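Local coordinates for protein VAL-1 (Chlorella virus, PDB 3GNE) that probably cleaves alginate by beta-elimination, as an alginate lyase of polysaccharide lyase family 14, at residues G105-S109 with D143-H147; S114-M118 with I168-T172; S133-I139 with K200-R206; G186-V190 with M240-E244. All coordinates share one frame; numbering follows the deposited sequence.

Interaction 1 (G105-S109 with D143-H147); sequences GYQHS and DPEGH. With FLC (citrate anion), chain C.
Two surface loops of the beta-sandwich meet here through aromatic side chains and bridging waters, beside a bound citrate. Residues 105-109 lie in the loop between strands 91-99 and 112-119. Residues 143-147 lie in the loop between strands 125-130 and 149-151. Tyr-106 and His-147 form an edge-to-face pair with ring centroids 4.7 Å apart and planes at 58°. The tyrosine brings CE1 over the centre of the imidazole. Pro-144, the centre of an inverse gamma turn, and the peptide after it lie against one face of the His-108 ring, with His-108 CD2 3.4 Å from Pro-144 CA. Tyr-130 stacks on the same imidazole. No direct hydrogen bond joins the two segments. One water donates to both Tyr-106 O and Gly-146 O. A second water lies in the His-108 ring plane, 2.7 Å from His-108 NE2 and within hydrogen-bonding distance of Asp-143 O and His-147 O. The citrate, probably from the crystallisation liquor, is also held by Lys-92, Arg-116, Tyr-128 and Tyr-130, consistent with an anion-binding pocket. Both loops reach it: Gly-105 N donates to citrate OA2 at 2.7 Å, and His-147 ND1 donates almost straight to citrate OB2 at 2.8 Å.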
# COMPACT_ATOMS: atom_id res chain seq x y z
N GLY A 105 -9.64 5.10 5.95
CA GLY A 105 -11.13 5.16 6.04
C GLY A 105 -11.60 6.46 6.64
O GLY A 105 -12.66 6.45 7.26
N TYR A 106 -10.88 7.58 6.45
CA TYR A 106 -11.27 8.87 6.95
C TYR A 106 -11.27 8.88 8.49
O TYR A 106 -11.93 9.72 9.07
CB TYR A 106 -12.63 9.31 6.38
CG TYR A 106 -12.85 10.79 6.25
CD1 TYR A 106 -12.16 11.54 5.31
CD2 TYR A 106 -13.75 11.53 6.99
CE1 TYR A 106 -12.30 12.90 5.10
CE2 TYR A 106 -13.92 12.88 6.83
CZ TYR A 106 -13.20 13.58 5.90
OH TYR A 106 -13.41 14.95 5.76
N GLN A 107 -10.50 7.98 9.09
CA GLN A 107 -10.34 7.97 10.55
C GLN A 107 -8.86 7.92 10.85
O GLN A 107 -8.09 7.31 10.13
CB GLN A 107 -11.00 6.71 11.17
CG GLN A 107 -12.52 6.82 10.94
CD GLN A 107 -13.26 5.60 11.52
OE1 GLN A 107 -12.77 4.47 11.37
NE2 GLN A 107 -14.36 5.86 12.18
N HIS A 108 -8.50 8.54 11.97
CA HIS A 108 -7.13 8.58 12.48
C HIS A 108 -7.13 8.10 13.94
O HIS A 108 -8.19 8.05 14.57
CB HIS A 108 -6.58 9.97 12.40
CG HIS A 108 -6.44 10.46 10.98
ND1 HIS A 108 -7.52 10.95 10.29
CD2 HIS A 108 -5.37 10.59 10.16
CE1 HIS A 108 -7.10 11.34 9.08
NE2 HIS A 108 -5.78 11.14 8.96
N SER A 109 -5.94 7.81 14.45
CA SER A 109 -5.88 7.44 15.88
C SER A 109 -4.54 7.86 16.41
O SER A 109 -3.58 8.12 15.65
CB SER A 109 -6.02 5.90 16.02
OG SER A 109 -4.94 5.27 15.33
N ASP A 143 -0.98 16.07 8.11
CA ASP A 143 -1.97 16.37 9.12
C ASP A 143 -2.94 15.21 9.33
O ASP A 143 -3.45 14.69 8.32
CB ASP A 143 -2.85 17.57 8.74
CG ASP A 143 -2.14 18.87 8.60
OD1 ASP A 143 -0.94 18.98 8.91
OD2 ASP A 143 -2.78 19.80 8.12
N PRO A 144 -3.19 14.79 10.56
CA PRO A 144 -4.07 13.67 10.83
C PRO A 144 -5.55 14.04 10.89
O PRO A 144 -6.26 13.79 11.88
CB PRO A 144 -3.55 13.17 12.20
CG PRO A 144 -3.20 14.47 12.90
CD PRO A 144 -2.52 15.30 11.80
N GLU A 145 -6.03 14.59 9.78
CA GLU A 145 -7.41 14.94 9.62
C GLU A 145 -7.85 14.62 8.20
O GLU A 145 -7.00 14.58 7.29
CB GLU A 145 -7.62 16.45 9.83
CG GLU A 145 -7.12 16.99 11.14
CD GLU A 145 -6.50 18.37 10.94
OE1 GLU A 145 -7.28 19.34 10.77
OE2 GLU A 145 -5.26 18.53 10.95
N GLY A 146 -9.14 14.41 7.98
CA GLY A 146 -9.61 14.22 6.60
C GLY A 146 -9.01 12.99 5.95
O GLY A 146 -8.84 11.97 6.60
N HIS A 147 -8.74 13.06 4.64
CA HIS A 147 -8.15 11.99 3.90
C HIS A 147 -6.65 11.93 4.12
O HIS A 147 -6.10 12.78 4.83
CB HIS A 147 -8.40 12.15 2.38
CG HIS A 147 -9.88 12.06 2.08
ND1 HIS A 147 -10.58 10.88 2.07
CD2 HIS A 147 -10.75 13.05 1.80
CE1 HIS A 147 -11.87 11.14 1.78
NE2 HIS A 147 -11.99 12.45 1.62
CAC FLC C . -9.04 4.87 2.59
CA FLC C . -10.39 5.56 2.51
CB FLC C . -10.42 6.52 1.31
CBC FLC C . -9.33 7.56 1.56
CG FLC C . -11.78 7.20 1.28
CGC FLC C . -11.95 8.21 0.13
OA1 FLC C . -8.72 4.11 1.68
OA2 FLC C . -8.35 5.10 3.56
OB1 FLC C . -8.31 7.48 0.85
OB2 FLC C . -9.48 8.39 2.50
OG1 FLC C . -10.96 8.66 -0.43
OG2 FLC C . -13.14 8.56 -0.14
OHB FLC C . -10.23 5.78 0.12
O HOH W 1 -10.89 12.09 8.53
O HOH W 2 -4.35 12.34 6.97

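Interaction 2 (S114-M118 with I168-T172); sequences SNRIM and IEIGT
Asn-115 starts the contact between strand 114-118 and strand 168-172, which lie face to face across the core of the beta-sandwich. The two strands belong to different sheets. Their axes approach to 7.9 Å and run nearly antiparallel, at 164°. Alternation along strand 114-118 turns Asn-115 and Ile-117 inward and leaves Arg-116 for the citrate pocket. The side chain of Asn-115 points across with CG anti to the backbone N (chi1 -165°). Its ND2 donates to Thr-172 OG1 at 2.9 Å. The bond is almost straight, at 176°, and the hydroxyl oxygen lies in the amide plane. ND2 is also hydrogen-bonded to Ser-188 OG on the neighbouring strand. The chain of Ile-170 runs past the amide in the opposite direction. Its CD1 comes 3.5 Å from Asn-115 O.

At Arg-116 the contact is through the backbone: the carbonyl carbon meets Ile-170 CD1. The side chain leaves from the other face of the strand, and its NH2 binds a citrate there. Ile-117 points back into the core. Its CG1 rests against two isoleucines, 3.9 Å from Ile-168 CG2 and 3.9 Å from Ile-170 CB. Ile-117 crosses Ile-168 at a slant but runs past Ile-170 in the opposite direction. Trp-77 touches both Ile-117 and Ile-168.

The interface is thus apolar at one end and polar at the other. The buried amide nitrogen of Asn-115 is satisfied by Thr-172 and Ser-188, on two adjacent strands of the facing sheet, which probably fixes the rotation of the amide.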
# COMPACT_ATOMS: atom_id res chain seq x y z
N SER A 114 -0.41 4.82 8.63
CA SER A 114 -0.28 3.89 7.49
C SER A 114 0.45 4.60 6.34
O SER A 114 0.42 5.84 6.20
CB SER A 114 -1.63 3.34 6.99
OG SER A 114 -2.41 4.46 6.53
N ASN A 115 1.11 3.74 5.55
CA ASN A 115 1.94 4.16 4.42
C ASN A 115 1.54 3.32 3.22
O ASN A 115 1.87 2.13 3.24
CB ASN A 115 3.43 3.93 4.77
CG ASN A 115 4.36 4.65 3.83
OD1 ASN A 115 3.91 5.62 3.19
ND2 ASN A 115 5.60 4.19 3.71
N ARG A 116 0.81 3.90 2.27
CA ARG A 116 0.27 3.09 1.19
C ARG A 116 0.66 3.65 -0.17
O ARG A 116 0.94 4.83 -0.32
CB ARG A 116 -1.25 3.05 1.25
CG ARG A 116 -1.75 2.13 2.36
CD ARG A 116 -3.30 2.00 2.32
NE ARG A 116 -3.85 3.31 2.80
CZ ARG A 116 -5.14 3.64 2.79
NH1 ARG A 116 -6.04 2.77 2.27
NH2 ARG A 116 -5.58 4.81 3.26
N ILE A 117 0.62 2.77 -1.17
CA ILE A 117 0.69 3.19 -2.55
C ILE A 117 -0.71 3.43 -3.08
O ILE A 117 -1.61 2.55 -2.91
CB ILE A 117 1.32 2.05 -3.41
CG1 ILE A 117 2.81 1.85 -3.07
CG2 ILE A 117 1.09 2.34 -4.89
CD1 ILE A 117 3.73 2.99 -3.53
N MET A 118 -0.91 4.57 -3.73
CA MET A 118 -2.06 4.79 -4.57
C MET A 118 -1.62 5.00 -6.03
O MET A 118 -0.59 5.59 -6.31
CB MET A 118 -2.85 6.05 -4.22
CG MET A 118 -3.83 5.81 -3.07
SD MET A 118 -4.78 7.32 -2.72
CE MET A 118 -5.85 7.44 -4.16
N ILE A 168 6.63 -2.19 -8.29
CA ILE A 168 6.34 -1.20 -7.28
C ILE A 168 7.01 -1.59 -5.97
O ILE A 168 6.97 -2.76 -5.59
CB ILE A 168 4.80 -1.15 -7.03
CG1 ILE A 168 4.01 -1.02 -8.35
CG2 ILE A 168 4.48 -0.05 -6.03
CD1 ILE A 168 4.25 0.25 -9.10
N GLU A 169 7.54 -0.63 -5.21
CA GLU A 169 7.99 -0.95 -3.87
C GLU A 169 7.57 0.21 -2.96
O GLU A 169 7.53 1.37 -3.41
CB GLU A 169 9.55 -1.10 -3.76
CG GLU A 169 10.13 -2.04 -4.84
CD GLU A 169 11.57 -2.41 -4.48
OE1 GLU A 169 11.98 -2.33 -3.31
OE2 GLU A 169 12.24 -2.85 -5.41
N ILE A 170 7.37 -0.11 -1.70
CA ILE A 170 7.12 0.94 -0.74
C ILE A 170 7.92 0.62 0.53
O ILE A 170 7.71 -0.47 1.11
CB ILE A 170 5.62 1.18 -0.41
CG1 ILE A 170 5.42 2.35 0.54
CG2 ILE A 170 4.89 -0.07 0.06
CD1 ILE A 170 4.02 2.94 0.54
N GLY A 171 8.78 1.55 0.92
CA GLY A 171 9.59 1.40 2.12
C GLY A 171 9.07 2.27 3.25
O GLY A 171 8.57 3.38 3.03
N THR A 172 9.21 1.73 4.45
CA THR A 172 8.78 2.44 5.65
C THR A 172 9.85 2.33 6.70
O THR A 172 10.24 1.19 6.99
CB THR A 172 7.47 1.84 6.22
OG1 THR A 172 6.48 1.81 5.19
CG2 THR A 172 6.92 2.75 7.28

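Interaction 3 (S133-I139 with K200-R206); sequences SDLKQKI and KRINWSR
Gln-137 OE1 is gripped by two donors: Asn-203 N at 2.9 Å and a bound water at 2.7 Å. The other half of the same amide returns the bond, with Gln-137 NE2 giving its hydrogen to Asn-203 O at 2.8 Å. Both direct bonds arrive on lone pairs in the carbonyl plane. The side-chain amide therefore pairs with the N-H and C=O of one residue, as a neighbouring strand would, and is held flat. The chain of Gln-137 turns about its CB-CG bond (chi2 -70°) to bring the amide there. The water also donates to Arg-201 O and accepts from Ile-139 N.

Apolar contacts lie on either side of this pair along the segment. Leu-135 CD2 rests 3.6 Å from Ser-205 C, while CD1 lies against CA and CB of Arg-206. Ile-139 CD1 meets Ile-202 CG1 at 3.7 Å.

The segment 133-139 belongs to the long loop between strands 125-130 and 149-151. It covers the end of strand 195-202 and the loop that follows. Arg-201 and Ile-202 form a G1 beta bulge opposite Gly-186 of strand 186-192, and Leu-135 and Asn-203 also touch Pro-182 of strand 181-182.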
# COMPACT_ATOMS: atom_id res chain seq x y z
N SER A 133 -2.97 10.81 14.98
CA SER A 133 -3.45 12.05 15.59
C SER A 133 -2.56 12.42 16.78
O SER A 133 -1.87 11.61 17.40
CB SER A 133 -4.89 11.93 16.09
OG SER A 133 -5.01 10.64 16.64
N ASP A 134 -2.57 13.72 17.00
CA ASP A 134 -1.92 14.30 18.18
C ASP A 134 -0.46 13.96 18.18
O ASP A 134 0.08 13.62 19.25
CB ASP A 134 -2.62 13.77 19.44
CG ASP A 134 -4.12 13.91 19.26
OD1 ASP A 134 -4.59 14.48 18.24
OD2 ASP A 134 -4.91 13.46 20.10
N LEU A 135 0.21 14.01 17.05
CA LEU A 135 1.65 13.71 16.99
C LEU A 135 2.28 14.76 16.13
O LEU A 135 1.84 15.01 14.99
CB LEU A 135 1.85 12.32 16.40
CG LEU A 135 3.32 11.90 16.33
CD1 LEU A 135 3.97 11.93 17.71
CD2 LEU A 135 3.41 10.51 15.68
N LYS A 136 3.28 15.43 16.69
CA LYS A 136 3.91 16.54 15.98
C LYS A 136 4.47 16.07 14.64
O LYS A 136 5.02 14.96 14.51
CB LYS A 136 5.04 17.10 16.87
CG LYS A 136 5.76 18.28 16.19
CD LYS A 136 6.74 18.98 17.14
CE LYS A 136 7.47 20.10 16.38
NZ LYS A 136 7.06 20.06 14.92
N GLN A 137 4.37 16.90 13.62
CA GLN A 137 5.05 16.67 12.34
C GLN A 137 5.76 17.95 11.95
O GLN A 137 5.30 19.00 12.37
CB GLN A 137 4.06 16.30 11.24
CG GLN A 137 3.29 14.98 11.60
CD GLN A 137 4.17 13.74 11.55
OE1 GLN A 137 5.34 13.71 11.13
NE2 GLN A 137 3.53 12.64 12.03
N LYS A 138 6.82 17.86 11.16
CA LYS A 138 7.38 19.08 10.62
C LYS A 138 7.16 19.23 9.13
O LYS A 138 7.37 20.28 8.55
CB LYS A 138 8.90 19.11 10.89
CG LYS A 138 9.68 18.05 10.12
CD LYS A 138 11.14 18.12 10.52
CE LYS A 138 11.75 16.83 10.92
NZ LYS A 138 13.22 16.71 10.88
N ILE A 139 6.75 18.16 8.47
CA ILE A 139 6.43 18.24 7.05
C ILE A 139 5.13 18.98 6.88
O ILE A 139 4.08 18.58 7.40
CB ILE A 139 6.32 16.79 6.49
CG1 ILE A 139 7.69 16.08 6.61
CG2 ILE A 139 5.74 16.76 5.10
CD1 ILE A 139 7.51 14.56 6.51
N LYS A 200 11.79 12.18 3.95
CA LYS A 200 12.40 12.06 5.27
C LYS A 200 11.70 12.98 6.25
O LYS A 200 10.89 13.84 5.87
CB LYS A 200 13.90 12.43 5.15
CG LYS A 200 14.69 11.49 4.25
CD LYS A 200 16.19 11.68 4.48
CE LYS A 200 17.01 10.69 3.69
NZ LYS A 200 18.48 10.90 3.81
N ARG A 201 11.97 12.79 7.53
CA ARG A 201 11.50 13.68 8.61
C ARG A 201 10.10 13.43 9.15
O ARG A 201 9.39 14.29 9.68
CB ARG A 201 11.80 15.12 8.15
CG ARG A 201 13.32 15.37 8.21
CD ARG A 201 13.94 15.54 6.82
NE ARG A 201 15.03 16.52 6.83
CZ ARG A 201 14.90 17.84 6.69
NH1 ARG A 201 13.70 18.38 6.52
NH2 ARG A 201 15.98 18.61 6.73
N ILE A 202 9.71 12.15 9.08
CA ILE A 202 8.36 11.75 9.47
C ILE A 202 8.32 11.25 10.89
O ILE A 202 9.22 10.51 11.31
CB ILE A 202 7.91 10.56 8.59
CG1 ILE A 202 7.95 10.92 7.10
CG2 ILE A 202 6.54 10.11 9.02
CD1 ILE A 202 7.76 9.73 6.20
N ASN A 203 7.32 11.63 11.66
CA ASN A 203 7.00 10.90 12.91
C ASN A 203 5.97 9.81 12.60
O ASN A 203 4.82 10.12 12.30
CB ASN A 203 6.51 11.83 14.01
CG ASN A 203 7.56 12.38 14.94
OD1 ASN A 203 7.23 13.33 15.67
ND2 ASN A 203 8.76 11.86 14.96
N TRP A 204 6.39 8.55 12.68
CA TRP A 204 5.45 7.46 12.42
C TRP A 204 4.70 7.02 13.64
O TRP A 204 3.59 6.46 13.50
CB TRP A 204 6.22 6.28 11.83
CG TRP A 204 6.54 6.39 10.38
CD1 TRP A 204 7.76 6.44 9.78
CD2 TRP A 204 5.55 6.47 9.30
NE1 TRP A 204 7.61 6.53 8.43
CE2 TRP A 204 6.28 6.55 8.10
CE3 TRP A 204 4.16 6.46 9.28
CZ2 TRP A 204 5.68 6.64 6.85
CZ3 TRP A 204 3.52 6.55 8.05
CH2 TRP A 204 4.29 6.64 6.87
N SER A 205 5.22 7.23 14.87
CA SER A 205 4.43 6.84 16.03
C SER A 205 4.95 7.67 17.21
O SER A 205 6.00 8.23 17.20
CB SER A 205 4.49 5.34 16.38
OG SER A 205 5.71 5.04 17.08
N ARG A 206 4.07 7.61 18.25
CA ARG A 206 4.37 8.41 19.44
C ARG A 206 5.19 7.71 20.51
O ARG A 206 5.58 8.37 21.48
CB ARG A 206 3.02 8.86 20.02
CG ARG A 206 2.32 7.69 20.72
CD ARG A 206 1.41 8.23 21.80
NE ARG A 206 0.59 9.34 21.39
CZ ARG A 206 0.42 10.54 21.93
NH1 ARG A 206 1.05 10.96 23.02
NH2 ARG A 206 -0.42 11.37 21.33
O HOH W 3 -0.06 10.28 18.97
O HOH W 4 7.01 15.45 9.92

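Interaction 4 (G186-V190 with M240-E244); sequences GESYV and MKKYE
Tyr-243 and Tyr-189 bury the most surface in this contact, and Glu-187 comes next. The two tyrosine side chains slide past each other in opposite directions. Their ring centroids are 4.7 Å apart and the planes are inclined at 47°. Tyr-189 CE2 lies over one face of the Tyr-243 ring, offset toward the rim, and comes 3.4 Å from Tyr-243 CE1. A chi1 of 71°, with CG between the backbone N and the carbonyl carbon, swings the Tyr-189 ring out across that of Tyr-243.

Each phenol ends on a polar partner from the opposite segment. Tyr-243 OH donates to Glu-187 OE1 at 2.7 Å, using the anti lone pair of that oxygen. The carboxylate and the ring are turned 58° against each other. The glutamate chain is extended beyond CG, and it meets the tyrosine at about a right angle. Tyr-189 OH accepts from Glu-244 N at 3.2 Å and is also hydrogen-bonded to Thr-74 OG1. Lys-196 makes a cation-pi contact with the Tyr-189 ring.

These bonds tie the last modelled residues to the outer face of the sheet. Strand 186-192 lies between strands 166-173 and 195-202. The C-terminal residues leave the end of strand 231-241, whose partners include strands 3-6 and 72-80. They reach across strands 72-80 and 166-173 to meet strand 186-192, and Tyr-243 touches Ala-72 on the way.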
# COMPACT_ATOMS: atom_id res chain seq x y z
N GLY A 186 11.77 9.58 10.82
CA GLY A 186 11.20 8.45 10.07
C GLY A 186 11.25 8.78 8.60
O GLY A 186 11.45 9.90 8.15
N GLU A 187 11.08 7.75 7.78
CA GLU A 187 11.20 7.88 6.35
C GLU A 187 10.17 7.02 5.63
O GLU A 187 9.62 6.06 6.19
CB GLU A 187 12.58 7.38 5.86
CG GLU A 187 13.74 8.06 6.53
CD GLU A 187 15.08 7.64 5.98
OE1 GLU A 187 15.15 6.79 5.06
OE2 GLU A 187 16.12 8.13 6.49
N SER A 188 9.96 7.38 4.37
CA SER A 188 9.17 6.57 3.45
C SER A 188 9.85 6.61 2.10
O SER A 188 10.48 7.58 1.76
CB SER A 188 7.77 7.19 3.32
OG SER A 188 7.03 6.38 2.40
N TYR A 189 9.71 5.55 1.31
CA TYR A 189 10.16 5.70 -0.08
C TYR A 189 9.22 4.90 -0.97
O TYR A 189 8.57 3.93 -0.54
CB TYR A 189 11.61 5.28 -0.23
CG TYR A 189 12.06 3.84 -0.14
CD1 TYR A 189 11.73 2.80 -1.04
CD2 TYR A 189 12.95 3.48 0.89
CE1 TYR A 189 12.19 1.51 -0.92
CE2 TYR A 189 13.44 2.18 1.00
CZ TYR A 189 13.06 1.20 0.10
OH TYR A 189 13.57 -0.07 0.25
N VAL A 190 9.16 5.29 -2.23
CA VAL A 190 8.37 4.64 -3.25
C VAL A 190 9.32 4.43 -4.42
O VAL A 190 10.08 5.32 -4.77
CB VAL A 190 7.17 5.49 -3.70
CG1 VAL A 190 6.51 4.88 -4.93
CG2 VAL A 190 6.20 5.59 -2.51
N MET A 240 8.64 -9.22 0.58
CA MET A 240 9.03 -8.45 1.75
C MET A 240 10.54 -8.24 1.64
O MET A 240 11.26 -9.26 1.48
CB MET A 240 8.66 -9.14 3.06
CG MET A 240 8.91 -8.23 4.25
SD MET A 240 8.42 -8.91 5.85
CE MET A 240 9.55 -10.37 5.98
N LYS A 241 11.02 -7.02 1.71
CA LYS A 241 12.42 -6.72 1.42
C LYS A 241 13.04 -5.90 2.53
O LYS A 241 12.31 -5.20 3.23
CB LYS A 241 12.53 -5.95 0.09
CG LYS A 241 11.95 -6.74 -1.10
CD LYS A 241 12.04 -5.96 -2.42
CE LYS A 241 13.49 -5.72 -2.80
NZ LYS A 241 13.59 -5.06 -4.14
N LYS A 242 14.36 -5.97 2.60
CA LYS A 242 15.05 -5.06 3.53
C LYS A 242 14.78 -3.62 3.13
O LYS A 242 14.73 -3.26 1.93
CB LYS A 242 16.52 -5.47 3.47
CG LYS A 242 16.70 -6.82 4.23
CD LYS A 242 17.99 -7.52 3.90
CE LYS A 242 18.07 -9.01 4.21
NZ LYS A 242 17.08 -9.81 3.42
N TYR A 243 14.66 -2.73 4.12
CA TYR A 243 14.63 -1.28 3.82
C TYR A 243 16.03 -0.87 3.32
O TYR A 243 17.00 -1.05 4.04
CB TYR A 243 14.24 -0.50 5.07
CG TYR A 243 14.01 0.95 4.78
CD1 TYR A 243 12.76 1.43 4.46
CD2 TYR A 243 15.05 1.86 4.89
CE1 TYR A 243 12.53 2.76 4.21
CE2 TYR A 243 14.86 3.22 4.62
CZ TYR A 243 13.60 3.65 4.30
OH TYR A 243 13.40 4.98 4.03
N GLU A 244 16.11 -0.33 2.11
CA GLU A 244 17.40 -0.10 1.49
C GLU A 244 17.83 1.30 1.88
O GLU A 244 17.05 2.21 1.54
CB GLU A 244 17.36 -0.23 -0.04
CG GLU A 244 18.78 -0.25 -0.63
CD GLU A 244 18.91 -1.13 -1.85
OE1 GLU A 244 18.34 -2.25 -1.85
OE2 GLU A 244 19.57 -0.75 -2.85

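How the interactions relate
Interaction 2 is the buried core contact, its centre about 5 Å from the centre of the chain, and it joins the two facing sheets. Interaction 1 is a surface contact of loops, built from rings and waters. Interactions 3 and 4 are partly buried and fasten a loop and the last modelled residues to the sheet that holds strand 166-173. Isoleucine packing with one buried amide serves the core; interaction 3 pairs a side-chain amide with backbone, and interaction 4 uses two phenols. Trp-204 of interaction 3 packs on Asn-115 and Thr-172 and gives its NE1 hydrogen to Glu-187 O. A Glu-169 to Lys-241 salt bridge links interactions 2 and 4. Ser-109 and Ser-133 link interactions 1 and 3.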